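Local coordinates for protein endoglucanase (Uncultured bacterium, PDB 3X17) that hydrolyses internal beta-1,4-glucosidic bonds of cellulose as a family 9 endoglucanase, with an (alpha/alpha)6 barrel and an N-terminal Ig-like domain, at residues A464-V469 with V550-H555; S435-L440 with A542-A547; Q273-A278 with R309-S314. One frame throughout, in Å; residues are numbered along the deposited sequence.

Interaction 1 (A464-V469 with V550-H555); sequences AQLDYV and VFVAAH
L466 lays its branched end over V552 and the backbone beside A553. The contact joins helix 456-469 to helix 543-558 in the (alpha/alpha)6 barrel of family 9 hydrolases. It is wholly apolar across the two segments, and no hydrogen bond crosses it. L466 reaches over with CG anti to its carbonyl carbon (chi1 -64°). V552 turns CG1 anti to the backbone N (chi1 -177°), which sends that methyl to meet the leucine. The two side chains run past each other in opposite directions, so they touch alongside rather than end to end. CG1 of V552 sits 3.8 Å from CG of L466. Between 464-469 and 550-555 the nearest CA atoms are those of L466 and A553, 7.3 Å apart.

Neighbouring residues also pack here. Y116 of helix 115-130 touches L466, and L440 of helix 435-452 packs on V552. On another side of helix 456-469, D467 bonds through its two carboxylate oxygens to N21 and Q32 of the Ig-like domain, so this helix also meets that domain. The branches of L466 divide the work. L466 CD1 lies 3.8 Å from V552 CG1. The same L466 CD1 is 3.9 Å from the backbone O of V552. L466 CD2 takes the other neighbour and comes within 4.3 Å of A553 CB.

Interaction 2 (S435-L440 with A542-A547); sequences SNKEAL and AIDYNA
K437 passes its CB and CG alongside D544 and Y545 of the segment 542-547. CB of K437 lies 3.5 Å from CD1 of the Y545 ring, which it meets obliquely. CG of K437 comes 3.3 Å from the backbone O of D544, a close approach of a methylene to a carbonyl. With CG anti to the backbone N (chi1 177°), the lysine chain first runs across to the other helix. Bends at chi2, chi3 and chi4 then turn the ammonium toward the carboxylate of D544. The two charges do not form a salt bridge, because K437 NZ and D544 OD2 are 4.3 Å apart. One water joins them instead. It accepts from K437 NZ at 2.8 Å and donates to D544 OD2 at 2.7 Å, which probably eases the cost of placing both charges here.

The next shell packs against these groups. CB of A542 stands 3.7 Å above the plane of the Y545 ring, over its centre. With an alanine instead of Y545, the CB of K437 and the methyl of A542 would probably lose the ring between them, and the lysine stem would be freer to turn.

Further out, W433 also touches the side chain of Y545. N546 bonds to the backbone of G505, L507 and A123. I543 has a backbone bond with D176, which belongs to the D-A-G-D sequence that carries the catalytic aspartates in family 9 relatives. The contact joins helices 435-452 and 543-558 near their starts, consistent with a place beneath the active-site cleft at one end of the (alpha/alpha)6 barrel.

Interaction 3 (Q273-A278 with R309-S314); sequences QDTAKA and RFLAAS
L311 and T275 slide past each other in opposite directions, methyl beside isobutyl. CG2 of T275 is 3.9 Å from CG of L311. T275 puts this methyl anti to its backbone N and keeps OG1 on the other branch (chi1 -61°), where it bonds to T271 O and V243 N. The threonine thus offers carbon to the neighbouring helix and its hydroxyl to T271 and to strand 243-249. CD1 of L311 reaches further and settles 3.7 Å from both CA and CB of A276. The small alanine lets the leucine come near the helix backbone. F310 adds a looser touch, with its CD2 4.3 Å from CG2 of T275.

On another side of helix 272-288, K277 NZ gives a 2.7 Å bond to Q273 OE1. The donor stands 44° out of the carbonyl plane. K277 also makes a salt bridge to D339, a calcium ligand, and A276 packs on the same D339. L311 O accepts a bond from R340 NH1. Helices 272-288 and 294-312 are consecutive, and the start of one packs on the end of the other, as in the helical hairpins of the (alpha/alpha)6 barrel.

Interactions 1 and 2 form one packed region, their centres 10 Å apart. Both use helix 543-558, which meets helix 435-452 near its start and helix 456-469 further along. They touch directly: V552 CG2 is 3.5 Å from L440 O, and Q465 CG is 3.5 Å from A439 O. Interaction 3 stands apart, its centre 25 Å from that of interaction 2, with nearest atoms about 9 Å apart. W376 links the two, touching D544 and taking a weak bond from K277 NZ. The side chain of A276 is about 8 Å from a bound calcium ion. Interaction 2 is tied by the I543-D176 backbone bond to the D-A-G-D sequence that is catalytic in family 9 relatives.

Interaction 1 (A464-V469 with V550-H555)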
ATOM      1  N   ALA A 464       0.058   1.607  14.862  1.00 29.08           N
ATOM      2  CA  ALA A 464      -1.011   0.651  15.128  1.00 27.07           C
ATOM      3  C   ALA A 464      -1.533   0.003  13.829  1.00 28.91           C
ATOM      4  O   ALA A 464      -2.194  -1.054  13.872  1.00 28.52           O
ATOM      5  CB  ALA A 464      -2.147   1.348  15.869  1.00 26.36           C
ATOM      6  N   GLN A 465      -1.276   0.641  12.691  1.00 26.26           N
ATOM      7  CA  GLN A 465      -1.706   0.056  11.400  1.00 29.09           C
ATOM      8  C   GLN A 465      -0.748  -1.040  10.927  1.00 29.62           C
ATOM      9  O   GLN A 465      -1.182  -2.076  10.402  1.00 31.48           O
ATOM     10  CB  GLN A 465      -1.837   1.128  10.314  1.00 26.85           C
ATOM     11  CG  GLN A 465      -2.760   2.236  10.711  1.00 25.66           C
ATOM     12  CD  GLN A 465      -3.978   1.712  11.444  1.00 35.30           C
ATOM     13  OE1 GLN A 465      -4.634   0.755  10.979  1.00 32.20           O
ATOM     14  NE2 GLN A 465      -4.286   2.315  12.618  1.00 31.60           N
ATOM     15  N   LEU A 466       0.541  -0.838  11.184  1.00 28.81           N
ATOM     16  CA  LEU A 466       1.496  -1.930  11.079  1.00 31.06           C
ATOM     17  C   LEU A 466       1.200  -3.075  12.051  1.00 32.10           C
ATOM     18  O   LEU A 466       1.183  -4.228  11.637  1.00 33.83           O
ATOM     19  CB  LEU A 466       2.927  -1.432  11.228  1.00 30.12           C
ATOM     20  CG  LEU A 466       3.450  -0.467  10.163  1.00 29.62           C
ATOM     21  CD1 LEU A 466       4.733   0.185  10.642  1.00 28.64           C
ATOM     22  CD2 LEU A 466       3.771  -1.247   8.882  1.00 31.86           C
ATOM     23  N   ASP A 467       0.981  -2.783  13.332  1.00 29.49           N
ATOM     24  CA  ASP A 467       0.649  -3.857  14.286  1.00 30.60           C
ATOM     25  C   ASP A 467      -0.552  -4.652  13.800  1.00 30.08           C
ATOM     26  O   ASP A 467      -0.614  -5.866  13.984  1.00 30.25           O
ATOM     27  CB  ASP A 467       0.362  -3.340  15.716  1.00 28.76           C
ATOM     28  CG  ASP A 467       1.580  -2.643  16.369  1.00 34.52           C
ATOM     29  OD1 ASP A 467       2.763  -2.981  16.060  1.00 36.42           O
ATOM     30  OD2 ASP A 467       1.343  -1.796  17.261  1.00 34.76           O
ATOM     31  N   TYR A 468      -1.540  -3.939  13.275  1.00 29.08           N
ATOM     32  CA  TYR A 468      -2.800  -4.549  12.884  1.00 32.94           C
ATOM     33  C   TYR A 468      -2.641  -5.515  11.699  1.00 31.85           C
ATOM     34  O   TYR A 468      -3.106  -6.659  11.767  1.00 31.18           O
ATOM     35  CB  TYR A 468      -3.850  -3.485  12.565  1.00 30.55           C
ATOM     36  CG  TYR A 468      -5.069  -4.052  11.865  1.00 35.91           C
ATOM     37  CD1 TYR A 468      -6.115  -4.619  12.595  1.00 34.03           C
ATOM     38  CD2 TYR A 468      -5.233  -3.915  10.487  1.00 36.33           C
ATOM     39  CE1 TYR A 468      -7.239  -5.135  11.946  1.00 37.55           C
ATOM     40  CE2 TYR A 468      -6.375  -4.376   9.849  1.00 34.24           C
ATOM     41  CZ  TYR A 468      -7.361  -5.009  10.577  1.00 39.17           C
ATOM     42  OH  TYR A 468      -8.466  -5.530   9.925  1.00 34.17           O
ATOM     43  N   VAL A 469      -1.895  -5.102  10.670  1.00 31.16           N
ATOM     44  CA  VAL A 469      -1.714  -5.977   9.514  1.00 30.66           C
ATOM     45  C   VAL A 469      -0.722  -7.082   9.820  1.00 31.47           C
ATOM     46  O   VAL A 469      -0.578  -8.021   9.023  1.00 31.61           O
ATOM     47  CB  VAL A 469      -1.280  -5.250   8.201  1.00 31.77           C
ATOM     48  CG1 VAL A 469      -2.329  -4.230   7.726  1.00 27.83           C
ATOM     49  CG2 VAL A 469       0.102  -4.636   8.342  1.00 30.73           C
ATOM     50  N   VAL A 550       5.001   0.024   2.386  1.00 28.99           N
ATOM     51  CA  VAL A 550       6.381   0.484   2.296  1.00 31.48           C
ATOM     52  C   VAL A 550       6.516   1.888   2.917  1.00 34.28           C
ATOM     53  O   VAL A 550       7.467   2.139   3.642  1.00 32.68           O
ATOM     54  CB  VAL A 550       6.887   0.532   0.821  1.00 31.51           C
ATOM     55  CG1 VAL A 550       8.182   1.380   0.698  1.00 28.87           C
ATOM     56  CG2 VAL A 550       7.129  -0.882   0.296  1.00 31.11           C
ATOM     57  N   PHE A 551       5.532   2.773   2.690  1.00 35.06           N
ATOM     58  CA  PHE A 551       5.569   4.112   3.306  1.00 34.12           C
ATOM     59  C   PHE A 551       5.571   4.092   4.836  1.00 31.90           C
ATOM     60  O   PHE A 551       6.478   4.649   5.482  1.00 31.04           O
ATOM     61  CB  PHE A 551       4.450   5.015   2.777  1.00 35.03           C
ATOM     62  CG  PHE A 551       4.533   6.445   3.283  1.00 34.89           C
ATOM     63  CD1 PHE A 551       3.952   6.807   4.490  1.00 32.47           C
ATOM     64  CD2 PHE A 551       5.224   7.411   2.565  1.00 37.76           C
ATOM     65  CE1 PHE A 551       4.026   8.113   4.956  1.00 35.66           C
ATOM     66  CE2 PHE A 551       5.314   8.709   3.031  1.00 36.88           C
ATOM     67  CZ  PHE A 551       4.699   9.065   4.221  1.00 41.90           C
ATOM     68  N   VAL A 552       4.609   3.388   5.419  1.00 29.60           N
ATOM     69  CA  VAL A 552       4.470   3.413   6.865  1.00 31.15           C
ATOM     70  C   VAL A 552       5.623   2.664   7.533  1.00 31.50           C
ATOM     71  O   VAL A 552       6.206   3.151   8.506  1.00 31.26           O
ATOM     72  CB  VAL A 552       3.077   2.915   7.344  1.00 31.33           C
ATOM     73  CG1 VAL A 552       2.968   3.026   8.855  1.00 29.80           C
ATOM     74  CG2 VAL A 552       1.985   3.759   6.712  1.00 28.79           C
ATOM     75  N   ALA A 553       6.069   1.589   6.887  1.00 29.32           N
ATOM     76  CA  ALA A 553       7.162   0.798   7.404  1.00 30.06           C
ATOM     77  C   ALA A 553       8.445   1.635   7.386  1.00 31.71           C
ATOM     78  O   ALA A 553       9.264   1.566   8.333  1.00 29.24           O
ATOM     79  CB  ALA A 553       7.340  -0.466   6.583  1.00 32.29           C
ATOM     80  N   ALA A 554       8.623   2.414   6.320  1.00 28.73           N
ATOM     81  CA  ALA A 554       9.832   3.236   6.200  1.00 31.59           C
ATOM     82  C   ALA A 554       9.904   4.308   7.310  1.00 32.25           C
ATOM     83  O   ALA A 554      10.977   4.574   7.851  1.00 33.65           O
ATOM     84  CB  ALA A 554       9.921   3.876   4.823  1.00 29.41           C
ATOM     85  N   HIS A 555       8.758   4.879   7.680  1.00 32.61           N
ATOM     86  CA  HIS A 555       8.705   5.774   8.826  1.00 32.98           C
ATOM     87  C   HIS A 555       9.292   5.128  10.095  1.00 34.27           C
ATOM     88  O   HIS A 555      10.105   5.728  10.797  1.00 34.93           O
ATOM     89  CB  HIS A 555       7.282   6.261   9.094  1.00 32.10           C
ATOM     90  CG  HIS A 555       7.192   7.213  10.254  1.00 37.92           C
ATOM     91  ND1 HIS A 555       7.245   8.585  10.102  1.00 31.95           N
ATOM     92  CD2 HIS A 555       7.122   6.984  11.590  1.00 33.56           C
ATOM     93  CE1 HIS A 555       7.197   9.157  11.293  1.00 34.54           C
ATOM     94  NE2 HIS A 555       7.124   8.211  12.212  1.00 34.38           N
TER

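Interaction 2 (S435-L440 with A542-A547)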
ATOM      1  N   SER A 435      -9.279  -3.308   2.361  1.00 29.98           N
ATOM      2  CA  SER A 435      -9.331  -2.679   3.664  1.00 31.89           C
ATOM      3  C   SER A 435      -7.959  -2.525   4.340  1.00 31.43           C
ATOM      4  O   SER A 435      -7.701  -1.520   4.983  1.00 31.24           O
ATOM      5  CB  SER A 435     -10.328  -3.389   4.582  1.00 31.32           C
ATOM      6  OG  SER A 435      -9.775  -4.605   5.032  1.00 36.81           O
ATOM      7  N   ASN A 436      -7.086  -3.516   4.203  1.00 31.19           N
ATOM      8  CA  ASN A 436      -5.733  -3.368   4.713  1.00 32.64           C
ATOM      9  C   ASN A 436      -5.002  -2.161   4.131  1.00 33.75           C
ATOM     10  O   ASN A 436      -4.342  -1.401   4.840  1.00 34.49           O
ATOM     11  CB  ASN A 436      -4.934  -4.633   4.440  1.00 32.01           C
ATOM     12  CG  ASN A 436      -5.352  -5.780   5.343  1.00 36.46           C
ATOM     13  OD1 ASN A 436      -6.117  -5.586   6.287  1.00 36.82           O
ATOM     14  ND2 ASN A 436      -4.853  -6.973   5.060  1.00 38.47           N
ATOM     15  N   LYS A 437      -5.130  -1.974   2.831  1.00 33.95           N
ATOM     16  CA  LYS A 437      -4.472  -0.861   2.174  1.00 33.19           C
ATOM     17  C   LYS A 437      -5.020   0.470   2.715  1.00 33.18           C
ATOM     18  O   LYS A 437      -4.268   1.415   3.011  1.00 30.70           O
ATOM     19  CB  LYS A 437      -4.677  -0.968   0.659  1.00 34.51           C
ATOM     20  CG  LYS A 437      -4.073   0.196  -0.150  1.00 34.61           C
ATOM     21  CD  LYS A 437      -5.056   1.323  -0.261  1.00 32.84           C
ATOM     22  CE  LYS A 437      -6.306   0.885  -1.056  1.00 34.20           C
ATOM     23  NZ  LYS A 437      -6.857   2.062  -1.855  1.00 38.07           N
ATOM     24  N   GLU A 438      -6.336   0.533   2.832  1.00 32.66           N
ATOM     25  CA  GLU A 438      -7.044   1.691   3.378  1.00 33.23           C
ATOM     26  C   GLU A 438      -6.598   2.038   4.812  1.00 32.24           C
ATOM     27  O   GLU A 438      -6.385   3.217   5.130  1.00 33.30           O
ATOM     28  CB  GLU A 438      -8.572   1.447   3.313  1.00 34.72           C
ATOM     29  CG  GLU A 438      -9.410   2.559   3.922  1.00 38.27           C
ATOM     30  CD  GLU A 438     -10.921   2.326   3.806  1.00 45.24           C
ATOM     31  OE1 GLU A 438     -11.374   1.626   2.864  1.00 46.31           O
ATOM     32  OE2 GLU A 438     -11.659   2.911   4.625  1.00 46.60           O
ATOM     33  N   ALA A 439      -6.384   1.013   5.642  1.00 30.89           N
ATOM     34  CA  ALA A 439      -5.821   1.213   6.986  1.00 30.47           C
ATOM     35  C   ALA A 439      -4.472   1.902   6.881  1.00 31.71           C
ATOM     36  O   ALA A 439      -4.193   2.873   7.601  1.00 31.64           O
ATOM     37  CB  ALA A 439      -5.658  -0.106   7.705  1.00 30.77           C
ATOM     38  N   LEU A 440      -3.598   1.339   6.060  1.00 28.76           N
ATOM     39  CA  LEU A 440      -2.238   1.838   6.008  1.00 29.66           C
ATOM     40  C   LEU A 440      -2.201   3.221   5.362  1.00 29.20           C
ATOM     41  O   LEU A 440      -1.409   4.082   5.765  1.00 32.17           O
ATOM     42  CB  LEU A 440      -1.331   0.853   5.283  1.00 27.78           C
ATOM     43  CG  LEU A 440      -0.860  -0.352   6.109  1.00 31.37           C
ATOM     44  CD1 LEU A 440      -0.351  -1.434   5.143  1.00 27.97           C
ATOM     45  CD2 LEU A 440       0.267   0.041   7.095  1.00 29.00           C
ATOM     46  N   ALA A 542      -1.862  -6.740  -4.006  1.00 30.80           N
ATOM     47  CA  ALA A 542      -1.793  -5.826  -5.130  1.00 30.89           C
ATOM     48  C   ALA A 542      -0.691  -4.794  -4.902  1.00 31.72           C
ATOM     49  O   ALA A 542      -0.325  -4.499  -3.748  1.00 31.22           O
ATOM     50  CB  ALA A 542      -3.161  -5.132  -5.339  1.00 29.66           C
ATOM     51  N   ILE A 543      -0.173  -4.237  -5.996  1.00 31.09           N
ATOM     52  CA  ILE A 543       0.915  -3.271  -5.914  1.00 31.04           C
ATOM     53  C   ILE A 543       0.492  -2.012  -5.128  1.00 31.24           C
ATOM     54  O   ILE A 543       1.315  -1.407  -4.436  1.00 29.37           O
ATOM     55  CB  ILE A 543       1.468  -2.871  -7.313  1.00 29.95           C
ATOM     56  CG1 ILE A 543       0.354  -2.332  -8.219  1.00 30.96           C
ATOM     57  CG2 ILE A 543       2.217  -4.050  -7.953  1.00 30.70           C
ATOM     58  CD1 ILE A 543       0.852  -1.696  -9.522  1.00 32.21           C
ATOM     59  N   ASP A 544      -0.764  -1.583  -5.279  1.00 29.13           N
ATOM     60  CA  ASP A 544      -1.207  -0.387  -4.553  1.00 28.66           C
ATOM     61  C   ASP A 544      -1.470  -0.659  -3.058  1.00 28.95           C
ATOM     62  O   ASP A 544      -1.595   0.271  -2.270  1.00 30.16           O
ATOM     63  CB  ASP A 544      -2.396   0.301  -5.242  1.00 28.80           C
ATOM     64  CG  ASP A 544      -3.654  -0.545  -5.226  1.00 31.50           C
ATOM     65  OD1 ASP A 544      -3.551  -1.747  -5.530  1.00 32.98           O
ATOM     66  OD2 ASP A 544      -4.748  -0.012  -4.909  1.00 33.09           O
ATOM     67  N   TYR A 545      -1.470  -1.927  -2.654  1.00 28.03           N
ATOM     68  CA  TYR A 545      -1.598  -2.262  -1.242  1.00 30.29           C
ATOM     69  C   TYR A 545      -0.227  -2.132  -0.579  1.00 30.84           C
ATOM     70  O   TYR A 545      -0.112  -1.612   0.520  1.00 30.92           O
ATOM     71  CB  TYR A 545      -2.092  -3.692  -1.049  1.00 28.21           C
ATOM     72  CG  TYR A 545      -3.451  -4.013  -1.648  1.00 32.00           C
ATOM     73  CD1 TYR A 545      -4.317  -3.000  -2.109  1.00 27.27           C
ATOM     74  CD2 TYR A 545      -3.935  -5.313  -1.592  1.00 26.59           C
ATOM     75  CE1 TYR A 545      -5.603  -3.323  -2.579  1.00 30.20           C
ATOM     76  CE2 TYR A 545      -5.171  -5.645  -2.082  1.00 29.45           C
ATOM     77  CZ  TYR A 545      -5.995  -4.668  -2.590  1.00 33.43           C
ATOM     78  OH  TYR A 545      -7.250  -5.048  -2.988  1.00 34.62           O
ATOM     79  N   ASN A 546       0.797  -2.605  -1.277  1.00 30.91           N
ATOM     80  CA  ASN A 546       2.159  -2.582  -0.795  1.00 32.77           C
ATOM     81  C   ASN A 546       2.755  -1.186  -0.688  1.00 32.19           C
ATOM     82  O   ASN A 546       3.718  -0.961   0.047  1.00 33.13           O
ATOM     83  CB  ASN A 546       3.036  -3.499  -1.654  1.00 31.71           C
ATOM     84  CG  ASN A 546       3.235  -4.861  -1.007  1.00 34.83           C
ATOM     85  OD1 ASN A 546       2.259  -5.538  -0.718  1.00 30.69           O
ATOM     86  ND2 ASN A 546       4.474  -5.162  -0.588  1.00 29.08           N
ATOM     87  N   ALA A 547       2.203  -0.257  -1.452  1.00 31.43           N
ATOM     88  CA  ALA A 547       2.771   1.087  -1.535  1.00 30.88           C
ATOM     89  C   ALA A 547       2.663   1.825  -0.195  1.00 31.07           C
ATOM     90  O   ALA A 547       3.638   2.365   0.280  1.00 32.11           O
ATOM     91  CB  ALA A 547       2.096   1.874  -2.642  1.00 28.28           C
TER
HETATM   92  O   HOH W   1      -5.111   2.488  -3.951  1.00 28.78           O

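Interaction 3 (Q273-A278 with R309-S314)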
ATOM      1  N   GLN A 273      -7.516  10.450 -16.706  1.00 32.90           N
ATOM      2  CA  GLN A 273      -7.006  10.164 -15.346  1.00 33.78           C
ATOM      3  C   GLN A 273      -5.647   9.463 -15.345  1.00 31.02           C
ATOM      4  O   GLN A 273      -4.773   9.795 -14.553  1.00 30.16           O
ATOM      5  CB  GLN A 273      -8.031   9.422 -14.452  1.00 32.29           C
ATOM      6  CG  GLN A 273      -8.479   8.051 -14.950  1.00 33.14           C
ATOM      7  CD  GLN A 273      -7.723   6.894 -14.303  1.00 37.93           C
ATOM      8  OE1 GLN A 273      -6.745   7.102 -13.565  1.00 35.50           O
ATOM      9  NE2 GLN A 273      -8.141   5.662 -14.613  1.00 30.88           N
ATOM     10  N   ASP A 274      -5.478   8.481 -16.226  1.00 31.13           N
ATOM     11  CA  ASP A 274      -4.204   7.801 -16.349  1.00 30.00           C
ATOM     12  C   ASP A 274      -3.147   8.774 -16.843  1.00 31.17           C
ATOM     13  O   ASP A 274      -1.993   8.719 -16.400  1.00 31.89           O
ATOM     14  CB  ASP A 274      -4.288   6.577 -17.280  1.00 29.77           C
ATOM     15  CG  ASP A 274      -5.052   5.409 -16.655  1.00 33.61           C
ATOM     16  OD1 ASP A 274      -4.686   4.992 -15.532  1.00 32.75           O
ATOM     17  OD2 ASP A 274      -5.991   4.875 -17.312  1.00 33.93           O
ATOM     18  N   THR A 275      -3.515   9.617 -17.804  1.00 30.78           N
ATOM     19  CA  THR A 275      -2.568  10.553 -18.371  1.00 30.90           C
ATOM     20  C   THR A 275      -2.053  11.515 -17.261  1.00 32.30           C
ATOM     21  O   THR A 275      -0.839  11.743 -17.101  1.00 30.80           O
ATOM     22  CB  THR A 275      -3.228  11.321 -19.550  1.00 32.09           C
ATOM     23  OG1 THR A 275      -3.624  10.390 -20.574  1.00 31.85           O
ATOM     24  CG2 THR A 275      -2.284  12.334 -20.136  1.00 30.09           C
ATOM     25  N   ALA A 276      -2.977  11.968 -16.421  1.00 30.72           N
ATOM     26  CA  ALA A 276      -2.652  12.912 -15.335  1.00 31.67           C
ATOM     27  C   ALA A 276      -1.888  12.210 -14.184  1.00 30.23           C
ATOM     28  O   ALA A 276      -0.879  12.724 -13.705  1.00 32.82           O
ATOM     29  CB  ALA A 276      -3.957  13.557 -14.803  1.00 29.78           C
ATOM     30  N   LYS A 277      -2.329  11.020 -13.784  1.00 28.75           N
ATOM     31  CA  LYS A 277      -1.563  10.227 -12.816  1.00 29.80           C
ATOM     32  C   LYS A 277      -0.120   9.996 -13.269  1.00 31.15           C
ATOM     33  O   LYS A 277       0.813  10.185 -12.496  1.00 29.29           O
ATOM     34  CB  LYS A 277      -2.204   8.875 -12.538  1.00 30.35           C
ATOM     35  CG  LYS A 277      -3.398   8.901 -11.592  1.00 29.97           C
ATOM     36  CD  LYS A 277      -4.075   7.530 -11.607  1.00 26.29           C
ATOM     37  CE  LYS A 277      -5.100   7.357 -10.494  1.00 24.53           C
ATOM     38  NZ  LYS A 277      -6.435   7.867 -10.955  1.00 31.89           N
ATOM     39  N   ALA A 278       0.080   9.695 -14.551  1.00 29.84           N
ATOM     40  CA  ALA A 278       1.430   9.409 -14.998  1.00 30.27           C
ATOM     41  C   ALA A 278       2.219  10.707 -15.021  1.00 30.52           C
ATOM     42  O   ALA A 278       3.376  10.735 -14.635  1.00 31.76           O
ATOM     43  CB  ALA A 278       1.408   8.758 -16.379  1.00 30.46           C
ATOM     44  N   ARG A 309       0.324  18.712 -21.815  1.00 34.69           N
ATOM     45  CA  ARG A 309      -0.108  19.385 -23.049  1.00 36.66           C
ATOM     46  C   ARG A 309      -1.369  18.711 -23.593  1.00 36.50           C
ATOM     47  O   ARG A 309      -2.371  19.368 -23.912  1.00 35.55           O
ATOM     48  CB  ARG A 309       0.988  19.329 -24.105  1.00 35.35           C
ATOM     49  CG  ARG A 309       1.849  20.570 -24.164  1.00 39.46           C
ATOM     50  CD  ARG A 309       3.139  20.309 -24.937  1.00 42.92           C
ATOM     51  NE  ARG A 309       4.261  20.626 -24.060  1.00 51.61           N
ATOM     52  CZ  ARG A 309       5.357  19.893 -23.919  1.00 49.95           C
ATOM     53  NH1 ARG A 309       5.577  18.846 -24.697  1.00 40.62           N
ATOM     54  NH2 ARG A 309       6.285  20.282 -23.054  1.00 59.39           N
ATOM     55  N   PHE A 310      -1.350  17.384 -23.602  1.00 36.48           N
ATOM     56  CA  PHE A 310      -2.554  16.637 -23.932  1.00 35.79           C
ATOM     57  C   PHE A 310      -3.743  17.000 -23.043  1.00 36.67           C
ATOM     58  O   PHE A 310      -4.830  17.243 -23.550  1.00 35.96           O
ATOM     59  CB  PHE A 310      -2.321  15.129 -23.906  1.00 33.89           C
ATOM     60  CG  PHE A 310      -3.510  14.344 -24.359  1.00 35.37           C
ATOM     61  CD1 PHE A 310      -3.722  14.101 -25.720  1.00 34.06           C
ATOM     62  CD2 PHE A 310      -4.458  13.912 -23.443  1.00 31.07           C
ATOM     63  CE1 PHE A 310      -4.860  13.431 -26.148  1.00 35.53           C
ATOM     64  CE2 PHE A 310      -5.576  13.202 -23.861  1.00 32.08           C
ATOM     65  CZ  PHE A 310      -5.791  12.983 -25.224  1.00 35.73           C
ATOM     66  N   LEU A 311      -3.564  16.954 -21.721  1.00 34.00           N
ATOM     67  CA  LEU A 311      -4.665  17.295 -20.804  1.00 36.21           C
ATOM     68  C   LEU A 311      -5.229  18.711 -20.982  1.00 35.45           C
ATOM     69  O   LEU A 311      -6.414  18.929 -20.796  1.00 36.19           O
ATOM     70  CB  LEU A 311      -4.263  17.100 -19.339  1.00 35.42           C
ATOM     71  CG  LEU A 311      -3.953  15.668 -18.922  1.00 36.88           C
ATOM     72  CD1 LEU A 311      -3.072  15.698 -17.687  1.00 36.53           C
ATOM     73  CD2 LEU A 311      -5.285  14.923 -18.672  1.00 28.42           C
ATOM     74  N   ALA A 312      -4.380  19.681 -21.265  1.00 37.18           N
ATOM     75  CA  ALA A 312      -4.846  21.062 -21.366  1.00 40.64           C
ATOM     76  C   ALA A 312      -5.664  21.291 -22.652  1.00 41.46           C
ATOM     77  O   ALA A 312      -6.462  22.225 -22.719  1.00 41.20           O
ATOM     78  CB  ALA A 312      -3.679  22.049 -21.262  1.00 38.44           C
ATOM     79  N   ALA A 313      -5.603  20.326 -23.575  1.00 42.67           N
ATOM     80  CA  ALA A 313      -6.305  20.419 -24.855  1.00 43.75           C
ATOM     81  C   ALA A 313      -7.488  19.472 -24.883  1.00 44.43           C
ATOM     82  O   ALA A 313      -8.104  19.264 -25.920  1.00 45.36           O
ATOM     83  CB  ALA A 313      -5.358  20.082 -26.028  1.00 43.04           C
ATOM     84  N   SER A 314      -7.755  18.812 -23.775  1.00 45.04           N
ATOM     85  CA  SER A 314      -8.693  17.697 -23.826  1.00 44.83           C
ATOM     86  C   SER A 314      -9.654  17.745 -22.636  1.00 43.19           C
ATOM     87  O   SER A 314      -9.246  18.097 -21.534  1.00 44.04           O
ATOM     88  CB  SER A 314      -7.912  16.383 -23.844  1.00 43.80           C
ATOM     89  OG  SER A 314      -8.802  15.300 -23.690  1.00 47.17           O
TER